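Local coordinates for protein putative secreted endoglycosylceramidase (Rhodococcus hoagii, PDB 6JYZ) that probably hydrolyses glycosidic bonds as a secreted endogalactosylceramidase of glycoside hydrolase family 5, parting the sugar from the ceramide of glycolipids, at residues T120-H125 with P212-Y217; P257-F262 with L286-P291; P442-V447 with Y471-L476. All blocks are in the same frame, centred on the assembly; numbering follows the deposited sequence.

Interactions 1 and 2 are buried, parallel pairings of one barrel wall, with centres about 10 Å apart. Strands 214-218 and 259-262 are themselves neighbours, probably hydrogen-bonded from Y217 N to L259 O and from I261 N to Y217 O, so the two contacts are consecutive seams. Interaction 1 is the leaner, with a bulge and aliphatic contacts; interaction 2 adds an aromatic pair. Interaction 3, its centre about 33 Å from either and about 31 Å from the centre of the chain, is partly exposed, on an outermost strand of a separate antiparallel sheet, where one face is apolar and the other carries hydroxyls and a bound water.

Interaction 1: residues T120-H125 with P212-Y217; sequences TVLDMH and PAVVGY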
loop_
_atom_site.group_PDB
_atom_site.type_symbol
_atom_site.label_atom_id
_atom_site.label_comp_id
_atom_site.label_asym_id
_atom_site.label_seq_id
_atom_site.Cartn_x
_atom_site.Cartn_y
_atom_site.Cartn_z
ATOM N N THR A 120 -10.278 -1.948 2.807
ATOM C CA THR A 120 -9.593 -1.078 1.867
ATOM C C THR A 120 -8.816 0.023 2.556
ATOM O O THR A 120 -9.365 0.769 3.382
ATOM C CB THR A 120 -10.605 -0.435 0.934
ATOM O OG1 THR A 120 -11.258 -1.452 0.171
ATOM C CG2 THR A 120 -9.945 0.493 -0.081
ATOM N N VAL A 121 -7.533 0.154 2.186
ATOM C CA VAL A 121 -6.749 1.337 2.478
ATOM C C VAL A 121 -6.840 2.238 1.260
ATOM O O VAL A 121 -6.506 1.814 0.139
ATOM C CB VAL A 121 -5.288 0.966 2.782
ATOM C CG1 VAL A 121 -4.415 2.223 2.815
ATOM C CG2 VAL A 121 -5.166 0.170 4.052
ATOM N N LEU A 122 -7.295 3.479 1.457
ATOM C CA LEU A 122 -7.307 4.455 0.365
ATOM C C LEU A 122 -5.939 5.136 0.308
ATOM O O LEU A 122 -5.587 5.847 1.241
ATOM C CB LEU A 122 -8.406 5.501 0.614
ATOM C CG LEU A 122 -9.835 4.915 0.640
ATOM C CD1 LEU A 122 -10.783 6.029 1.019
ATOM C CD2 LEU A 122 -10.183 4.348 -0.717
ATOM N N ASP A 123 -5.223 4.910 -0.785
ATOM C CA ASP A 123 -3.868 5.437 -0.919
ATOM C C ASP A 123 -3.824 6.526 -1.986
ATOM O O ASP A 123 -4.062 6.234 -3.148
ATOM C CB ASP A 123 -2.940 4.264 -1.287
ATOM C CG ASP A 123 -1.655 4.656 -1.968
ATOM O OD1 ASP A 123 -1.087 5.715 -1.702
ATOM O OD2 ASP A 123 -1.236 3.862 -2.862
ATOM N N MET A 124 -3.502 7.739 -1.543
ATOM C CA MET A 124 -3.340 8.847 -2.489
ATOM C C MET A 124 -1.994 8.639 -3.159
ATOM O O MET A 124 -0.946 9.027 -2.601
ATOM C CB MET A 124 -3.420 10.161 -1.719
ATOM C CG MET A 124 -3.572 11.389 -2.619
ATOM S SD MET A 124 -5.219 11.490 -3.445
ATOM C CE MET A 124 -6.283 11.810 -2.047
ATOM N N HIS A 125 -2.004 7.970 -4.291
ATOM C CA HIS A 125 -0.791 7.420 -4.866
ATOM C C HIS A 125 -0.163 8.406 -5.819
ATOM O O HIS A 125 -0.811 9.190 -6.516
ATOM C CB HIS A 125 -1.106 6.118 -5.613
ATOM C CG HIS A 125 0.084 5.189 -5.699
ATOM N ND1 HIS A 125 0.978 5.030 -6.742
ATOM C CD2 HIS A 125 0.475 4.393 -4.671
ATOM C CE1 HIS A 125 1.889 4.095 -6.282
ATOM N NE2 HIS A 125 1.586 3.731 -5.072
ATOM N N PRO A 212 -17.059 1.017 7.759
ATOM C CA PRO A 212 -16.027 0.285 8.503
ATOM C C PRO A 212 -15.090 -0.473 7.555
ATOM O O PRO A 212 -13.975 -0.814 8.006
ATOM C CB PRO A 212 -16.831 -0.710 9.386
ATOM C CG PRO A 212 -18.140 -0.883 8.646
ATOM C CD PRO A 212 -18.446 0.485 8.029
ATOM N N ALA A 213 -15.460 -0.759 6.324
ATOM C CA ALA A 213 -14.545 -1.496 5.466
ATOM C C ALA A 213 -13.367 -0.650 5.080
ATOM O O ALA A 213 -12.410 -1.206 4.542
ATOM C CB ALA A 213 -15.307 -1.923 4.255
ATOM N N VAL A 214 -13.422 0.671 5.202
ATOM C CA VAL A 214 -12.269 1.504 4.899
ATOM C C VAL A 214 -11.410 1.515 6.159
ATOM O O VAL A 214 -11.816 1.979 7.219
ATOM C CB VAL A 214 -12.694 2.902 4.459
ATOM C CG1 VAL A 214 -11.490 3.888 4.431
ATOM C CG2 VAL A 214 -13.368 2.839 3.091
ATOM N N VAL A 215 -10.205 0.952 6.033
ATOM C CA VAL A 215 -9.258 0.985 7.141
ATOM C C VAL A 215 -8.934 2.426 7.523
ATOM O O VAL A 215 -8.920 2.813 8.656
ATOM C CB VAL A 215 -7.942 0.312 6.676
ATOM C CG1 VAL A 215 -6.898 0.347 7.832
ATOM C CG2 VAL A 215 -8.178 -1.116 6.185
ATOM N N GLY A 216 -8.674 3.202 6.459
ATOM C CA GLY A 216 -8.204 4.557 6.615
ATOM C C GLY A 216 -7.420 4.971 5.385
ATOM O O GLY A 216 -7.629 4.445 4.287
ATOM N N TYR A 217 -6.550 5.959 5.656
ATOM C CA TYR A 217 -6.123 6.851 4.585
ATOM C C TYR A 217 -4.597 6.876 4.573
ATOM O O TYR A 217 -4.006 7.308 5.585
ATOM C CB TYR A 217 -6.603 8.278 4.886
ATOM C CG TYR A 217 -8.016 8.348 5.405
ATOM C CD1 TYR A 217 -9.082 8.020 4.623
ATOM C CD2 TYR A 217 -8.199 8.734 6.719
ATOM C CE1 TYR A 217 -10.419 8.095 5.173
ATOM C CE2 TYR A 217 -9.455 8.820 7.282
ATOM C CZ TYR A 217 -10.534 8.533 6.467
ATOM O OH TYR A 217 -11.801 8.639 7.040
#
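V121 and V215 meet at a slant, methyl CG2 of V121 lying 3.8 Å from V215 CB. On the opposite face of the same strand pair, L122 reaches over to V214: its CD1 comes within 4.1 Å of V214 CG1, the two side chains crossing at about a right angle. L122 CG stands anti to its own carbonyl carbon (chi1 -63°), and the extended chain beyond it delivers CD1 between V214 and the edge of the Y217 ring, near the ring plane. The phenol oxygen of Y217 is spoken for elsewhere, by a hydrogen bond to E252.

The backbone register is uneven: T120 pairs with V214 and L122 with Y217, three residues against four, leaving V121 to face both V215 and G216: a beta bulge in the second strand, with V215 in a helix-like conformation. T120 N donates to A213 O at 2.8 Å, and L122 N to G216 O at 3.0 Å, both fairly straight. Between them V215 N reaches T120 O, also at 2.8 Å, from 36° above the carbonyl plane and along a more bent path, while V215 CG2 leans to within 3.6 Å of T120 O. G216 has backbone angles at which a CB would collide with the preceding carbonyl oxygen, so the absence of a side chain suits the bulge.

T120 and L122 turn their side chains to helix 100-115, L122 also to W201 of helix 193-206. Parallel neighbouring strands of this wall, with these helices packed on the outside, fit the (beta/alpha)8 barrel of family 5 glycoside hydrolases.

Interaction 2: residues P257-F262 with L286-P291; sequences PHLVIF and LVVFSP
F262 lays its ring beside strand 287-289, with F289 CA sitting over one face, a CH-pi contact 4.2 Å from the ring centroid. Its CE2 also approaches F289 CD1 to 3.5 Å; the two rings are inclined at 43°, neither stacked nor edge-to-face. CG of F262 sits between the backbone N and the carbonyl carbon (chi1 73°), a crowded position that swings the ring back across the neighbouring strand, where CE1 meets V287 CB. Y321 meets the F262 ring edge-to-face from outside the pair. An alanine in place of F262 would probably open a gap over F289 CA and V287 and cost Y321 its edge-to-face contact with this ring.

At the other end L286 reaches back to P257, its CD1 3.8 Å from P257 CB, while its backbone O receives V260 N at 3.0 Å from well above the carbonyl plane. V288, the third large contributor, works on the opposite face: it lies alongside I261, pointing the same way, and its CG2 touches L259 CD1 at 3.9 Å. V288 O accepts the nearly straight bond from F262 N. Beyond it packing is tight, I261 CG2 being only 3.4 Å from S290 CB, while S290 OG bonds to W326 O.

Parallel strands in direct register, linked in sequence through helix 268-271, form a beta-alpha-beta unit of the family 5 (beta/alpha)8 barrel.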
loop_
_atom_site.group_PDB
_atom_site.type_symbol
_atom_site.label_atom_id
_atom_site.label_comp_id
_atom_site.label_asym_id
_atom_site.label_seq_id
_atom_site.Cartn_x
_atom_site.Cartn_y
_atom_site.Cartn_z
ATOM N N PRO A 257 -13.648 8.170 13.423
ATOM C CA PRO A 257 -12.279 8.381 12.944
ATOM C C PRO A 257 -11.676 7.082 12.432
ATOM O O PRO A 257 -11.656 6.081 13.118
ATOM C CB PRO A 257 -11.531 8.892 14.180
ATOM C CG PRO A 257 -12.311 8.329 15.321
ATOM C CD PRO A 257 -13.772 8.362 14.872
ATOM N N HIS A 258 -11.193 7.127 11.206
ATOM C CA HIS A 258 -10.468 6.018 10.612
ATOM C C HIS A 258 -8.966 6.124 10.849
ATOM O O HIS A 258 -8.464 7.151 11.319
ATOM C CB HIS A 258 -10.803 5.930 9.116
ATOM C CG HIS A 258 -12.252 5.638 8.829
ATOM N ND1 HIS A 258 -13.335 6.496 9.222
ATOM C CD2 HIS A 258 -12.776 4.568 8.193
ATOM C CE1 HIS A 258 -14.480 5.911 8.751
ATOM N NE2 HIS A 258 -14.125 4.782 8.102
ATOM N N LEU A 259 -8.234 5.061 10.507
ATOM C CA LEU A 259 -6.762 5.103 10.707
ATOM C C LEU A 259 -6.095 6.032 9.710
ATOM O O LEU A 259 -6.579 6.209 8.588
ATOM C CB LEU A 259 -6.194 3.690 10.506
ATOM C CG LEU A 259 -6.600 2.637 11.499
ATOM C CD1 LEU A 259 -5.877 1.312 11.392
ATOM C CD2 LEU A 259 -7.312 2.992 12.751
ATOM N N VAL A 260 -4.988 6.590 10.173
ATOM C CA VAL A 260 -4.179 7.468 9.312
ATOM C C VAL A 260 -2.880 6.736 9.066
ATOM O O VAL A 260 -2.108 6.548 10.019
ATOM C CB VAL A 260 -3.982 8.819 9.966
ATOM C CG1 VAL A 260 -2.881 9.531 9.167
ATOM C CG2 VAL A 260 -5.311 9.596 9.857
ATOM N N ILE A 261 -2.631 6.360 7.820
ATOM C CA ILE A 261 -1.434 5.615 7.465
ATOM C C ILE A 261 -0.486 6.652 6.866
ATOM O O ILE A 261 -0.827 7.370 5.918
ATOM C CB ILE A 261 -1.839 4.538 6.455
ATOM C CG1 ILE A 261 -2.685 3.492 7.215
ATOM C CG2 ILE A 261 -0.633 3.884 5.813
ATOM C CD1 ILE A 261 -3.479 2.559 6.277
ATOM N N PHE A 262 0.700 6.776 7.468
ATOM C CA PHE A 262 1.638 7.817 7.038
ATOM C C PHE A 262 2.988 7.174 6.776
ATOM O O PHE A 262 3.360 6.161 7.379
ATOM C CB PHE A 262 1.757 8.941 8.067
ATOM C CG PHE A 262 2.518 8.544 9.297
ATOM C CD1 PHE A 262 1.925 7.869 10.363
ATOM C CD2 PHE A 262 3.886 8.855 9.426
ATOM C CE1 PHE A 262 2.689 7.471 11.451
ATOM C CE2 PHE A 262 4.616 8.464 10.517
ATOM C CZ PHE A 262 4.024 7.767 11.549
ATOM N N LEU A 286 -4.616 7.238 16.185
ATOM C CA LEU A 286 -4.890 6.243 15.160
ATOM C C LEU A 286 -3.900 6.292 14.004
ATOM O O LEU A 286 -4.197 5.728 12.939
ATOM C CB LEU A 286 -6.337 6.385 14.640
ATOM C CG LEU A 286 -7.390 6.346 15.735
ATOM C CD1 LEU A 286 -8.799 6.484 15.123
ATOM C CD2 LEU A 286 -7.309 5.074 16.540
ATOM N N VAL A 287 -2.721 6.879 14.238
ATOM C CA VAL A 287 -1.734 6.818 13.146
ATOM C C VAL A 287 -1.052 5.457 13.094
ATOM O O VAL A 287 -0.911 4.740 14.092
ATOM C CB VAL A 287 -0.666 7.934 13.312
ATOM C CG1 VAL A 287 -1.307 9.316 13.195
ATOM C CG2 VAL A 287 0.196 7.782 14.573
ATOM N N VAL A 288 -0.607 5.105 11.886
ATOM C CA VAL A 288 0.052 3.832 11.563
ATOM C C VAL A 288 1.251 4.159 10.687
ATOM O O VAL A 288 1.080 4.822 9.648
ATOM C CB VAL A 288 -0.945 2.912 10.830
ATOM C CG1 VAL A 288 -0.207 1.681 10.294
ATOM C CG2 VAL A 288 -2.138 2.537 11.729
ATOM N N PHE A 289 2.444 3.729 11.104
ATOM C CA PHE A 289 3.653 4.004 10.332
ATOM C C PHE A 289 3.825 2.978 9.213
ATOM O O PHE A 289 3.709 1.758 9.439
ATOM C CB PHE A 289 4.841 3.939 11.301
ATOM C CG PHE A 289 6.166 4.275 10.649
ATOM C CD1 PHE A 289 6.312 5.427 9.880
ATOM C CD2 PHE A 289 7.257 3.415 10.746
ATOM C CE1 PHE A 289 7.542 5.728 9.254
ATOM C CE2 PHE A 289 8.475 3.747 10.113
ATOM C CZ PHE A 289 8.591 4.868 9.377
ATOM N N SER A 290 4.023 3.450 7.981
ATOM C CA SER A 290 3.962 2.598 6.803
ATOM C C SER A 290 5.149 2.844 5.864
ATOM O O SER A 290 4.966 3.282 4.726
ATOM C CB SER A 290 2.634 2.835 6.119
ATOM O OG SER A 290 2.395 1.863 5.128
ATOM N N PRO A 291 6.380 2.524 6.275
ATOM C CA PRO A 291 7.517 2.468 5.349
ATOM C C PRO A 291 7.335 1.291 4.405
ATOM O O PRO A 291 6.590 0.336 4.693
ATOM C CB PRO A 291 8.705 2.218 6.295
ATOM C CG PRO A 291 8.096 1.343 7.384
ATOM C CD PRO A 291 6.707 1.960 7.599
#

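Interaction 3: residues P442-V447 with Y471-L476; sequences PQLDTV and YSVTTL
V473 and L444 meet on the packed face of this antiparallel pair, CG1 of V473 touching L444 CD1 at 4.0 Å. T446 lies beside V473, pointing the same way, and adds its methyl CG2 to the same branch. With CG1 anti to the backbone N (chi1 -178°), this one methyl faces both L444 and T446. Y436 and L463, from strands 431-437 and 460-467, close over V473, so the apolar groups of this face are pressed against a second layer of strands.

The other face is more polar. D445, V447, S472 and T474 project there, and a water bridges the strands: it donates to D445 O at 2.8 Å and hydrogen-bonds to S472 OG and T474 OG1. Both hydroxyls occupy the position between backbone N and carbonyl carbon, which turns them to that shared water. S472 OG also rests against V447 CB at 3.5 Å.

The backbone is firm from the D445-T474 pair to the V447-S472 pair, each exchanging two bonds, with D445 N reaching T474 O at 2.8 Å. Toward the exposed chain end the grip slackens: L476 N to Q443 O is a weak bond of 3.5 Å, although L476 CD2 still packs on D445 CB.

Strand 444-447 is an outermost strand of a four-stranded antiparallel sheet, and the apolar face, packed on that second layer, suggests a beta-sandwich, as in the C-terminal domain of endoglycoceramidase relatives.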
loop_
_atom_site.group_PDB
_atom_site.type_symbol
_atom_site.label_atom_id
_atom_site.label_comp_id
_atom_site.label_asym_id
_atom_site.label_seq_id
_atom_site.Cartn_x
_atom_site.Cartn_y
_atom_site.Cartn_z
ATOM N N PRO A 442 -7.002 -28.372 6.252
ATOM C CA PRO A 442 -6.008 -28.103 7.265
ATOM C C PRO A 442 -6.184 -29.167 8.348
ATOM O O PRO A 442 -7.312 -29.539 8.717
ATOM C CB PRO A 442 -6.414 -26.711 7.823
ATOM C CG PRO A 442 -7.200 -26.125 6.738
ATOM C CD PRO A 442 -7.963 -27.260 6.075
ATOM N N GLN A 443 -5.066 -29.602 8.866
ATOM C CA GLN A 443 -5.008 -30.593 9.933
ATOM C C GLN A 443 -4.458 -29.860 11.128
ATOM O O GLN A 443 -3.286 -29.583 11.200
ATOM C CB GLN A 443 -4.191 -31.796 9.468
ATOM C CG GLN A 443 -4.856 -32.557 8.353
ATOM C CD GLN A 443 -6.141 -33.230 8.743
ATOM O OE1 GLN A 443 -6.445 -33.281 9.926
ATOM N NE2 GLN A 443 -6.897 -33.688 7.779
ATOM N N LEU A 444 -5.344 -29.493 12.084
ATOM C CA LEU A 444 -4.988 -28.551 13.136
ATOM C C LEU A 444 -5.130 -29.132 14.539
ATOM O O LEU A 444 -5.978 -30.060 14.696
ATOM C CB LEU A 444 -5.920 -27.326 13.052
ATOM C CG LEU A 444 -5.905 -26.669 11.666
ATOM C CD1 LEU A 444 -6.923 -25.517 11.657
ATOM C CD2 LEU A 444 -4.487 -26.167 11.350
ATOM N N ASP A 445 -4.376 -28.669 15.486
ATOM C CA ASP A 445 -4.552 -28.895 16.912
ATOM C C ASP A 445 -5.036 -27.593 17.501
ATOM O O ASP A 445 -4.365 -26.552 17.407
ATOM C CB ASP A 445 -3.235 -29.198 17.679
ATOM C CG ASP A 445 -3.390 -29.523 19.177
ATOM O OD1 ASP A 445 -4.545 -29.603 19.671
ATOM O OD2 ASP A 445 -2.371 -29.736 19.868
ATOM N N THR A 446 -6.260 -27.566 18.010
ATOM C CA THR A 446 -6.883 -26.390 18.517
ATOM C C THR A 446 -7.068 -26.395 20.031
ATOM O O THR A 446 -8.152 -26.877 20.519
ATOM C CB THR A 446 -8.277 -26.221 17.948
ATOM O OG1 THR A 446 -9.035 -27.453 18.118
ATOM C CG2 THR A 446 -8.240 -25.978 16.464
ATOM N N VAL A 447 -6.191 -25.777 20.778
ATOM C CA VAL A 447 -6.194 -25.871 22.225
ATOM C C VAL A 447 -6.995 -24.736 22.781
ATOM O O VAL A 447 -6.630 -23.550 22.611
ATOM C CB VAL A 447 -4.755 -25.852 22.768
ATOM C CG1 VAL A 447 -4.754 -25.857 24.279
ATOM C CG2 VAL A 447 -3.976 -26.996 22.167
ATOM N N TYR A 471 -5.011 -19.745 24.223
ATOM C CA TYR A 471 -5.393 -20.626 23.153
ATOM C C TYR A 471 -4.289 -20.811 22.138
ATOM O O TYR A 471 -3.369 -19.960 22.091
ATOM C CB TYR A 471 -6.658 -20.142 22.437
ATOM C CG TYR A 471 -6.435 -18.807 21.728
ATOM C CD1 TYR A 471 -5.953 -18.771 20.405
ATOM C CD2 TYR A 471 -6.616 -17.621 22.401
ATOM C CE1 TYR A 471 -5.625 -17.539 19.822
ATOM C CE2 TYR A 471 -6.331 -16.378 21.809
ATOM C CZ TYR A 471 -5.810 -16.383 20.542
ATOM O OH TYR A 471 -5.554 -15.132 19.959
ATOM N N SER A 472 -4.356 -21.826 21.334
ATOM C CA SER A 472 -3.429 -21.952 20.230
ATOM C C SER A 472 -4.105 -22.715 19.130
ATOM O O SER A 472 -5.005 -23.552 19.348
ATOM C CB SER A 472 -2.111 -22.553 20.627
ATOM O OG SER A 472 -2.360 -23.924 21.100
ATOM N N VAL A 473 -3.687 -22.484 17.903
ATOM C CA VAL A 473 -4.148 -23.196 16.731
ATOM C C VAL A 473 -2.923 -23.541 15.930
ATOM O O VAL A 473 -2.264 -22.618 15.363
ATOM C CB VAL A 473 -5.162 -22.414 15.856
ATOM C CG1 VAL A 473 -5.589 -23.287 14.705
ATOM C CG2 VAL A 473 -6.312 -21.913 16.685
ATOM N N THR A 474 -2.495 -24.798 15.870
ATOM C CA THR A 474 -1.214 -25.154 15.279
ATOM C C THR A 474 -1.429 -26.319 14.332
ATOM O O THR A 474 -2.414 -27.080 14.318
ATOM C CB THR A 474 -0.067 -25.122 16.328
ATOM O OG1 THR A 474 -0.340 -26.093 17.304
ATOM C CG2 THR A 474 0.133 -23.871 17.172
ATOM N N THR A 475 -0.525 -26.451 13.386
ATOM C CA THR A 475 -0.449 -27.740 12.685
ATOM C C THR A 475 0.099 -28.880 13.550
ATOM O O THR A 475 0.992 -28.751 14.408
ATOM C CB THR A 475 0.411 -27.647 11.434
ATOM O OG1 THR A 475 1.694 -27.329 11.904
ATOM C CG2 THR A 475 0.032 -26.406 10.641
ATOM N N LEU A 476 -0.547 -30.032 13.326
ATOM C CA LEU A 476 -0.344 -31.256 14.103
ATOM C C LEU A 476 1.070 -31.815 13.884
ATOM O O LEU A 476 1.433 -31.956 12.687
ATOM C CB LEU A 476 -1.394 -32.213 13.563
ATOM C CG LEU A 476 -2.770 -31.947 14.142
ATOM C CD1 LEU A 476 -3.748 -32.982 13.640
ATOM C CD2 LEU A 476 -2.704 -31.950 15.663
HETATM O O HOH W 1 -2.286 -25.814 19.147
#